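Local coordinates for hypothetical methylmalonyl-CoA decarboxylase alpha subunit (PDB 1X0U), which is of unproven function but belongs to the carboxyl transferase family of the ClpP/crotonase superfamily and assembles from six copies of the chain, at residues L249-L253 and G318-I322; W311-V317 and D344-A349; M390-A395 and A416-L422. All coordinates share one frame. Numbering follows the deposited sequence.

Contact 1 of 3, residues L249-L253 and G318-I322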
loop_
_atom_site.group_PDB
_atom_site.type_symbol
_atom_site.label_atom_id
_atom_site.label_comp_id
_atom_site.label_asym_id
_atom_site.label_seq_id
_atom_site.Cartn_x
_atom_site.Cartn_y
_atom_site.Cartn_z
ATOM N N LEU A 249 12.338 12.219 30.830
ATOM C CA LEU A 249 11.893 11.035 30.116
ATOM C C LEU A 249 11.567 11.425 28.678
ATOM O O LEU A 249 12.034 10.796 27.735
ATOM C CB LEU A 249 10.652 10.446 30.791
ATOM C CG LEU A 249 10.079 9.184 30.146
ATOM C CD1 LEU A 249 11.188 8.124 30.055
ATOM C CD2 LEU A 249 8.889 8.672 30.971
ATOM N N LEU A 250 10.769 12.475 28.509
ATOM C CA LEU A 250 10.397 12.932 27.170
ATOM C C LEU A 250 11.618 13.249 26.311
ATOM O O LEU A 250 11.611 12.997 25.099
ATOM C CB LEU A 250 9.511 14.176 27.253
ATOM C CG LEU A 250 8.052 13.988 27.674
ATOM C CD1 LEU A 250 7.448 15.355 27.976
ATOM C CD2 LEU A 250 7.268 13.275 26.568
ATOM N N SER A 251 12.660 13.802 26.932
ATOM C CA SER A 251 13.875 14.151 26.197
ATOM C C SER A 251 14.493 12.939 25.510
ATOM O O SER A 251 15.217 13.091 24.538
ATOM C CB SER A 251 14.917 14.798 27.126
ATOM O OG SER A 251 15.474 13.860 28.040
ATOM N N TYR A 252 14.204 11.738 26.003
ATOM C CA TYR A 252 14.764 10.529 25.398
ATOM C C TYR A 252 13.860 9.921 24.319
ATOM O O TYR A 252 14.291 9.052 23.546
ATOM C CB TYR A 252 15.011 9.454 26.468
ATOM C CG TYR A 252 16.206 9.698 27.370
ATOM C CD1 TYR A 252 17.512 9.585 26.884
ATOM C CD2 TYR A 252 16.029 10.025 28.711
ATOM C CE1 TYR A 252 18.606 9.790 27.712
ATOM C CE2 TYR A 252 17.119 10.234 29.548
ATOM C CZ TYR A 252 18.398 10.117 29.046
ATOM O OH TYR A 252 19.460 10.347 29.878
ATOM N N LEU A 253 12.616 10.380 24.257
ATOM C CA LEU A 253 11.665 9.814 23.305
ATOM C C LEU A 253 11.312 10.678 22.100
ATOM O O LEU A 253 11.423 11.905 22.140
ATOM C CB LEU A 253 10.372 9.445 24.056
ATOM C CG LEU A 253 10.584 8.823 25.445
ATOM C CD1 LEU A 253 9.247 8.560 26.119
ATOM C CD2 LEU A 253 11.368 7.532 25.307
ATOM N N GLY A 318 17.078 0.782 31.051
ATOM C CA GLY A 318 16.961 2.217 31.100
ATOM C C GLY A 318 17.431 2.872 29.825
ATOM O O GLY A 318 17.843 2.193 28.869
ATOM N N PHE A 319 17.368 4.199 29.825
ATOM C CA PHE A 319 17.764 5.003 28.684
ATOM C C PHE A 319 19.086 5.711 28.939
ATOM O O PHE A 319 19.469 5.971 30.082
ATOM C CB PHE A 319 16.695 6.062 28.378
ATOM C CG PHE A 319 15.338 5.490 28.037
ATOM C CD1 PHE A 319 14.246 5.708 28.875
ATOM C CD2 PHE A 319 15.151 4.750 26.873
ATOM C CE1 PHE A 319 12.984 5.194 28.556
ATOM C CE2 PHE A 319 13.897 4.235 26.550
ATOM C CZ PHE A 319 12.808 4.460 27.396
ATOM N N ALA A 320 19.770 6.032 27.849
ATOM C CA ALA A 320 21.043 6.721 27.917
ATOM C C ALA A 320 21.366 7.162 26.512
ATOM O O ALA A 320 20.641 6.854 25.572
ATOM C CB ALA A 320 22.133 5.777 28.422
ATOM N N ARG A 321 22.456 7.892 26.366
ATOM C CA ARG A 321 22.869 8.306 25.048
ATOM C C ARG A 321 24.262 7.781 24.810
ATOM O O ARG A 321 25.067 7.696 25.738
ATOM C CB ARG A 321 22.859 9.831 24.927
ATOM C CG ARG A 321 21.475 10.401 24.708
ATOM C CD ARG A 321 21.445 11.896 24.903
ATOM N NE ARG A 321 20.069 12.380 24.930
ATOM C CZ ARG A 321 19.262 12.380 23.878
ATOM N NH1 ARG A 321 19.705 11.927 22.716
ATOM N NH2 ARG A 321 18.007 12.811 23.993
ATOM N N ILE A 322 24.530 7.405 23.567
ATOM C CA ILE A 322 25.849 6.934 23.179
ATOM C C ILE A 322 26.262 7.769 21.985
ATOM O O ILE A 322 25.752 7.584 20.874
ATOM C CB ILE A 322 25.844 5.446 22.816
ATOM C CG1 ILE A 322 25.699 4.620 24.101
ATOM C CG2 ILE A 322 27.134 5.094 22.084
ATOM C CD1 ILE A 322 25.754 3.131 23.898
HETATM O O HOH W 1 17.816 12.881 26.993
#

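Contact 2 of 3, residues W311-V317 and D344-A349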
loop_
_atom_site.group_PDB
_atom_site.type_symbol
_atom_site.label_atom_id
_atom_site.label_comp_id
_atom_site.label_asym_id
_atom_site.label_seq_id
_atom_site.Cartn_x
_atom_site.Cartn_y
_atom_site.Cartn_z
ATOM N N TRP A 311 12.114 -2.238 41.124
ATOM C CA TRP A 311 11.378 -3.489 40.925
ATOM C C TRP A 311 12.279 -4.470 40.169
ATOM O O TRP A 311 12.911 -4.103 39.181
ATOM C CB TRP A 311 10.090 -3.227 40.121
ATOM C CG TRP A 311 9.183 -4.420 40.005
ATOM C CD1 TRP A 311 8.671 -5.163 41.032
ATOM C CD2 TRP A 311 8.654 -4.985 38.800
ATOM N NE1 TRP A 311 7.853 -6.152 40.542
ATOM C CE2 TRP A 311 7.823 -6.066 39.176
ATOM C CE3 TRP A 311 8.798 -4.682 37.439
ATOM C CZ2 TRP A 311 7.137 -6.846 38.236
ATOM C CZ3 TRP A 311 8.113 -5.462 36.504
ATOM C CH2 TRP A 311 7.293 -6.527 36.909
ATOM N N ALA A 312 12.344 -5.711 40.640
ATOM C CA ALA A 312 13.178 -6.724 39.996
ATOM C C ALA A 312 14.553 -6.149 39.619
ATOM O O ALA A 312 14.843 -5.917 38.440
ATOM C CB ALA A 312 12.474 -7.260 38.748
ATOM N N GLN A 313 15.391 -5.910 40.626
ATOM C CA GLN A 313 16.728 -5.369 40.398
ATOM C C GLN A 313 17.530 -6.490 39.750
ATOM O O GLN A 313 18.694 -6.351 39.400
ATOM C CB GLN A 313 17.328 -4.920 41.728
ATOM C CG GLN A 313 16.407 -3.966 42.465
ATOM C CD GLN A 313 17.114 -3.161 43.535
ATOM O OE1 GLN A 313 17.563 -3.704 44.554
ATOM N NE2 GLN A 313 17.220 -1.853 43.308
ATOM N N ASN A 314 16.823 -7.601 39.615
ATOM C CA ASN A 314 17.220 -8.850 38.996
ATOM C C ASN A 314 17.894 -8.493 37.645
ATOM O O ASN A 314 18.896 -9.096 37.256
ATOM C CB ASN A 314 15.899 -9.645 38.847
ATOM C CG ASN A 314 16.059 -10.968 38.162
ATOM O OD1 ASN A 314 16.630 -11.061 37.077
ATOM N ND2 ASN A 314 15.523 -12.004 38.771
ATOM N N ILE A 315 17.331 -7.514 36.929
ATOM C CA ILE A 315 17.906 -7.045 35.667
ATOM C C ILE A 315 17.764 -5.536 35.611
ATOM O O ILE A 315 16.904 -4.964 36.275
ATOM C CB ILE A 315 17.234 -7.660 34.387
ATOM C CG1 ILE A 315 15.972 -6.892 34.003
ATOM C CG2 ILE A 315 16.907 -9.114 34.627
ATOM C CD1 ILE A 315 14.814 -7.095 34.932
ATOM N N ILE A 316 18.606 -4.891 34.818
ATOM C CA ILE A 316 18.572 -3.439 34.700
ATOM C C ILE A 316 18.182 -2.992 33.303
ATOM O O ILE A 316 18.649 -3.547 32.301
ATOM C CB ILE A 316 19.939 -2.831 35.008
ATOM C CG1 ILE A 316 20.413 -3.283 36.397
ATOM C CG2 ILE A 316 19.854 -1.321 34.927
ATOM C CD1 ILE A 316 21.945 -3.304 36.542
ATOM N N VAL A 317 17.321 -1.983 33.238
ATOM C CA VAL A 317 16.877 -1.440 31.961
ATOM C C VAL A 317 16.727 0.058 32.103
ATOM O O VAL A 317 16.305 0.552 33.149
ATOM C CB VAL A 317 15.510 -2.043 31.496
ATOM C CG1 VAL A 317 15.647 -3.555 31.275
ATOM C CG2 VAL A 317 14.396 -1.726 32.516
ATOM N N ASP A 344 9.333 -11.530 37.414
ATOM C CA ASP A 344 9.218 -10.082 37.468
ATOM C C ASP A 344 10.169 -9.417 36.483
ATOM O O ASP A 344 9.797 -8.485 35.775
ATOM C CB ASP A 344 9.529 -9.576 38.884
ATOM C CG ASP A 344 8.441 -9.927 39.889
ATOM O OD1 ASP A 344 8.636 -9.657 41.092
ATOM O OD2 ASP A 344 7.397 -10.462 39.484
ATOM N N ALA A 345 11.404 -9.906 36.451
ATOM C CA ALA A 345 12.437 -9.357 35.582
ATOM C C ALA A 345 12.103 -9.594 34.118
ATOM O O ALA A 345 12.298 -8.718 33.277
ATOM C CB ALA A 345 13.782 -9.977 35.931
ATOM N N ALA A 346 11.595 -10.779 33.814
ATOM C CA ALA A 346 11.213 -11.083 32.442
ATOM C C ALA A 346 10.141 -10.067 32.016
ATOM O O ALA A 346 10.176 -9.551 30.889
ATOM C CB ALA A 346 10.672 -12.510 32.350
ATOM N N ASP A 347 9.202 -9.763 32.920
ATOM C CA ASP A 347 8.145 -8.796 32.608
ATOM C C ASP A 347 8.720 -7.402 32.403
ATOM O O ASP A 347 8.399 -6.708 31.445
ATOM C CB ASP A 347 7.096 -8.738 33.726
ATOM C CG ASP A 347 6.181 -9.934 33.719
ATOM O OD1 ASP A 347 6.064 -10.580 32.665
ATOM O OD2 ASP A 347 5.571 -10.221 34.762
ATOM N N LYS A 348 9.570 -6.996 33.329
ATOM C CA LYS A 348 10.210 -5.696 33.261
ATOM C C LYS A 348 10.969 -5.548 31.933
ATOM O O LYS A 348 10.744 -4.611 31.173
ATOM C CB LYS A 348 11.146 -5.575 34.463
ATOM C CG LYS A 348 12.184 -4.470 34.421
ATOM C CD LYS A 348 12.886 -4.444 35.778
ATOM C CE LYS A 348 14.125 -3.578 35.807
ATOM N NZ LYS A 348 14.639 -3.524 37.220
ATOM N N ALA A 349 11.859 -6.489 31.652
ATOM C CA ALA A 349 12.648 -6.442 30.421
ATOM C C ALA A 349 11.798 -6.500 29.151
ATOM O O ALA A 349 11.928 -5.650 28.271
ATOM C CB ALA A 349 13.674 -7.592 30.412
HETATM O O HOH W 2 10.934 -8.378 41.790
HETATM O O HOH W 3 16.081 -1.222 36.200
#

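Contact 3 of 3, residues M390-A395 and A416-L422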
loop_
_atom_site.group_PDB
_atom_site.type_symbol
_atom_site.label_atom_id
_atom_site.label_comp_id
_atom_site.label_asym_id
_atom_site.label_seq_id
_atom_site.Cartn_x
_atom_site.Cartn_y
_atom_site.Cartn_z
ATOM N N MET A 390 10.382 -12.222 26.933
ATOM C CA MET A 390 11.621 -11.587 26.495
ATOM C C MET A 390 12.010 -12.105 25.115
ATOM O O MET A 390 12.448 -11.338 24.257
ATOM C CB MET A 390 12.753 -11.870 27.489
ATOM C CG MET A 390 12.639 -11.087 28.798
ATOM S SD MET A 390 14.018 -11.374 29.940
ATOM C CE MET A 390 15.317 -10.522 29.087
ATOM N N LEU A 391 11.848 -13.409 24.914
ATOM C CA LEU A 391 12.182 -14.050 23.644
ATOM C C LEU A 391 11.336 -13.444 22.520
ATOM O O LEU A 391 11.849 -13.104 21.451
ATOM C CB LEU A 391 11.928 -15.556 23.739
ATOM C CG LEU A 391 12.709 -16.306 24.826
ATOM C CD1 LEU A 391 12.237 -17.738 24.919
ATOM C CD2 LEU A 391 14.201 -16.258 24.515
ATOM N N TYR A 392 10.040 -13.304 22.792
ATOM C CA TYR A 392 9.095 -12.746 21.848
ATOM C C TYR A 392 9.464 -11.299 21.567
ATOM O O TYR A 392 9.617 -10.892 20.420
ATOM C CB TYR A 392 7.676 -12.818 22.428
ATOM C CG TYR A 392 6.582 -12.362 21.475
ATOM C CD1 TYR A 392 6.480 -11.024 21.074
ATOM C CD2 TYR A 392 5.675 -13.272 20.948
ATOM C CE1 TYR A 392 5.493 -10.608 20.163
ATOM C CE2 TYR A 392 4.693 -12.869 20.039
ATOM C CZ TYR A 392 4.610 -11.540 19.651
ATOM O OH TYR A 392 3.657 -11.158 18.733
ATOM N N ALA A 393 9.623 -10.523 22.630
ATOM C CA ALA A 393 9.948 -9.114 22.487
ATOM C C ALA A 393 11.197 -8.824 21.640
ATOM O O ALA A 393 11.183 -7.919 20.804
ATOM C CB ALA A 393 10.065 -8.492 23.858
ATOM N N PHE A 394 12.284 -9.566 21.854
ATOM C CA PHE A 394 13.493 -9.346 21.052
ATOM C C PHE A 394 13.277 -9.839 19.620
ATOM O O PHE A 394 13.618 -9.151 18.660
ATOM C CB PHE A 394 14.706 -10.071 21.661
ATOM C CG PHE A 394 15.511 -9.227 22.608
ATOM C CD1 PHE A 394 15.795 -9.677 23.890
ATOM C CD2 PHE A 394 16.005 -7.992 22.207
ATOM C CE1 PHE A 394 16.559 -8.914 24.754
ATOM C CE2 PHE A 394 16.772 -7.215 23.065
ATOM C CZ PHE A 394 17.051 -7.679 24.344
ATOM N N ALA A 395 12.717 -11.037 19.478
ATOM C CA ALA A 395 12.457 -11.588 18.147
ATOM C C ALA A 395 11.532 -10.676 17.346
ATOM O O ALA A 395 11.599 -10.629 16.118
ATOM C CB ALA A 395 11.851 -12.982 18.260
ATOM N N ALA A 416 17.575 -15.567 25.770
ATOM C CA ALA A 416 16.678 -14.472 26.131
ATOM C C ALA A 416 17.342 -13.103 26.189
ATOM O O ALA A 416 16.655 -12.084 26.285
ATOM C CB ALA A 416 15.990 -14.780 27.471
ATOM N N MET A 417 18.666 -13.053 26.132
ATOM C CA MET A 417 19.316 -11.751 26.181
ATOM C C MET A 417 19.571 -11.212 24.780
ATOM O O MET A 417 20.101 -10.112 24.625
ATOM C CB MET A 417 20.623 -11.820 26.984
ATOM C CG MET A 417 20.419 -11.949 28.500
ATOM S SD MET A 417 19.343 -10.654 29.160
ATOM C CE MET A 417 20.438 -9.214 29.084
ATOM N N SER A 418 19.173 -11.999 23.777
ATOM C CA SER A 418 19.290 -11.682 22.345
ATOM C C SER A 418 20.519 -12.257 21.648
ATOM O O SER A 418 21.635 -11.758 21.810
ATOM C CB SER A 418 19.251 -10.170 22.087
ATOM O OG SER A 418 19.400 -9.904 20.691
ATOM N N ILE A 419 20.296 -13.305 20.862
ATOM C CA ILE A 419 21.364 -13.954 20.115
ATOM C C ILE A 419 21.053 -13.833 18.626
ATOM O O ILE A 419 19.909 -13.578 18.251
ATOM C CB ILE A 419 21.495 -15.440 20.488
ATOM C CG1 ILE A 419 20.193 -16.179 20.184
ATOM C CG2 ILE A 419 21.864 -15.563 21.953
ATOM C CD1 ILE A 419 20.274 -17.691 20.428
ATOM N N LYS A 420 22.061 -14.006 17.781
ATOM C CA LYS A 420 21.855 -13.879 16.342
ATOM C C LYS A 420 20.615 -14.587 15.802
ATOM O O LYS A 420 19.825 -13.985 15.083
ATOM C CB LYS A 420 23.089 -14.359 15.579
ATOM C CG LYS A 420 24.257 -13.378 15.596
ATOM C CD LYS A 420 25.446 -13.963 14.835
ATOM C CE LYS A 420 26.470 -12.899 14.510
ATOM N NZ LYS A 420 27.591 -13.468 13.709
ATOM N N SER A 421 20.430 -15.850 16.152
ATOM C CA SER A 421 19.278 -16.579 15.649
ATOM C C SER A 421 17.942 -15.995 16.117
ATOM O O SER A 421 16.899 -16.275 15.525
ATOM C CB SER A 421 19.373 -18.047 16.052
ATOM O OG SER A 421 19.415 -18.182 17.459
ATOM N N LEU A 422 17.986 -15.178 17.166
ATOM C CA LEU A 422 16.786 -14.551 17.725
ATOM C C LEU A 422 16.575 -13.145 17.142
ATOM O O LEU A 422 15.515 -12.540 17.334
ATOM C CB LEU A 422 16.915 -14.481 19.255
ATOM C CG LEU A 422 15.739 -14.430 20.255
ATOM C CD1 LEU A 422 15.185 -13.038 20.333
ATOM C CD2 LEU A 422 14.663 -15.448 19.880
#

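Contact 1 of 3, residues L249-L253 and G318-I322
Apolar packing centres on Phe319, whose CA-to-CB bond is directed at the end of helix 239-252. Leu249 CD1 lies 3.7 Å from Phe319 CE1, and Leu253 CD2 is 4.0 Å from Phe319 CZ. Both leucines start out sideways but bring their branched ends round to the ring, as flexible aliphatic chains can.

Aromatic contact is dominated by Tyr252, for which Phe319 CB forms a CH-pi interaction, 3.9 Å from the centroid of the Tyr252 ring and over its face. The two rings themselves lie nearly parallel, 21° between planes, but are slid so far apart, with centroids 5.9 Å from each other, that they barely overlap. Tyr252 CE1 also lies 3.9 Å from Ala320 CA; Ala320 has its CA-to-CB bond directed away, so the ring meets the backbone of the strand rather than a side chain.

In the two-sheet architecture of this crotonase-related chain, helix 239-252 follows the last strand of the first sheet, while strand 315-322 belongs to the second, so the contact joins the two halves. Phe355 of helix 343-358 touches both Phe319 and Leu253.

Polar interactions gather at Arg321. Water 1 links Ser251 OG (2.7 Å) to Arg321 NH2 (3.0 Å), whereas Ser251 O, 2.9 Å from Arg321 NH2, is badly angled for a hydrogen bond. The long arginine also reaches Pro262 O and Gly324 O through NH1, while Ser251 OG bonds to Arg248 O.

Contact 2 of 3, residues W311-V317 and D344-A349
Strand 315-317 and helix 344-349 run almost parallel, their N-to-C directions 15° apart and their axes 8.8 Å from each other at closest approach. The backbones come nearer at the preceding loop, where Ala312 CA and Ala345 CA are 5.2 Å apart. This is a helix lying on a sheet: helix 343-358 connects strands 325-332 and 363-369, parallel neighbours, in a beta-alpha-beta crossover.

Small residues allow the close fit. Ala345 CB meets Ile315 CD1 at 3.2 Å and Ala312 CB at 4.1 Å, and Ile315 CG1 lies 4.3 Å from Ala349 CB. Trp311 spreads its indole over the first turn: the Asp344 carbonyl carbon lies over one ring face, and Asp347 CB is at the edge, 3.9 Å from Trp311 CH2. The indole NE1 bonds to Lys228 O, and Asp347 forms a salt bridge with Lys389. Water 2 bridges Asp344 OD1 (2.7 Å) and, weakly, Ala312 N (3.2 Å).

Lys348, fully extended, passes its aliphatic stem along Ile315 (CD1 to Lys348 CD 3.4 Å) and Val317 (CG2 to Lys348 CE 3.8 Å). Its NZ then hydrogen-bonds to Trp311 O (2.7 Å), Ala312 O (2.7 Å) and Ile315 O (2.8 Å), besides His308 O and water 3. With more acceptors than its three protons, the buried ammonium is solvated by backbone carbonyls, which ties the loop entering the strand to the helix.

Contact 3 of 3, residues M390-A395 and A416-L422
Ala416 lies against the side of helix 383-396. Leu391 CD2 comes to 3.5 Å from Ala416 CA and 3.8 Å from Ala416 CB, a fit made possible by the single methyl of alanine. Ala416 O is approached at 3.5 Å by Met390 CE and also at 3.5 Å by Phe394 CD1, the oxygen sitting at the edge of the phenyl ring, where the CH groups are.

Met417 has its CA-to-CB bond directed away from the helix, and its side chain touches strands 325-332 and 363-369, yet its SD is still 4.0 Å from Met390 CE; two pliable thioether chains meet here. At Ser418 the chain leaves helical geometry with a positive phi, and Ser418 CB rests squarely over the face of Phe394, 3.7 Å from the centroid of the Phe394 ring, in a CH-pi contact.

The crotonase-like fold places helix 383-396 just before strand 401-406 of the second sheet, and this turn just before the adjacent parallel strand 426-429, so the contact packs together the approaches to two neighbouring strands.

Beyond Ser418 the backbone swings away from the helix. Lys420 forms a salt bridge with Asp486, and Ser421 OG is hydrogen-bonded to Glu148 O of the second subunit, to whose Tyr180 and Val158 Leu391 and Ala395 also pack.

Leu422 brings the chain back, its N bonded to Ile419 O at 2.7 Å. Its branched end presses on the helix: Leu422 CD1 is 3.3 Å from Phe394 CB and 3.3 Å from Ala395 N. Alongside, Ala395 CA makes a CA-H...O contact of 3.3 Å to Leu422 O.

Following the chain from its N terminus, contact 1 opens on helix 239-252, after the first sheet, and closes on strand 315-322 of the second. Contact 2 opens before that closure, at 311-317, and ends on helix 343-358, so the two loops cross and share one strand: its earlier part packs on helix 343-358, while its later part also meets helix 239-252 from the first half of the chain. Contact 3 follows in series, closing a short loop that includes strand 401-406. It touches contact 2, Ala349 CB packing 3.6 Å from Met390 CE, which sets helices 343-358 and 383-396 side by side. Both these contacts also reach the second subunit.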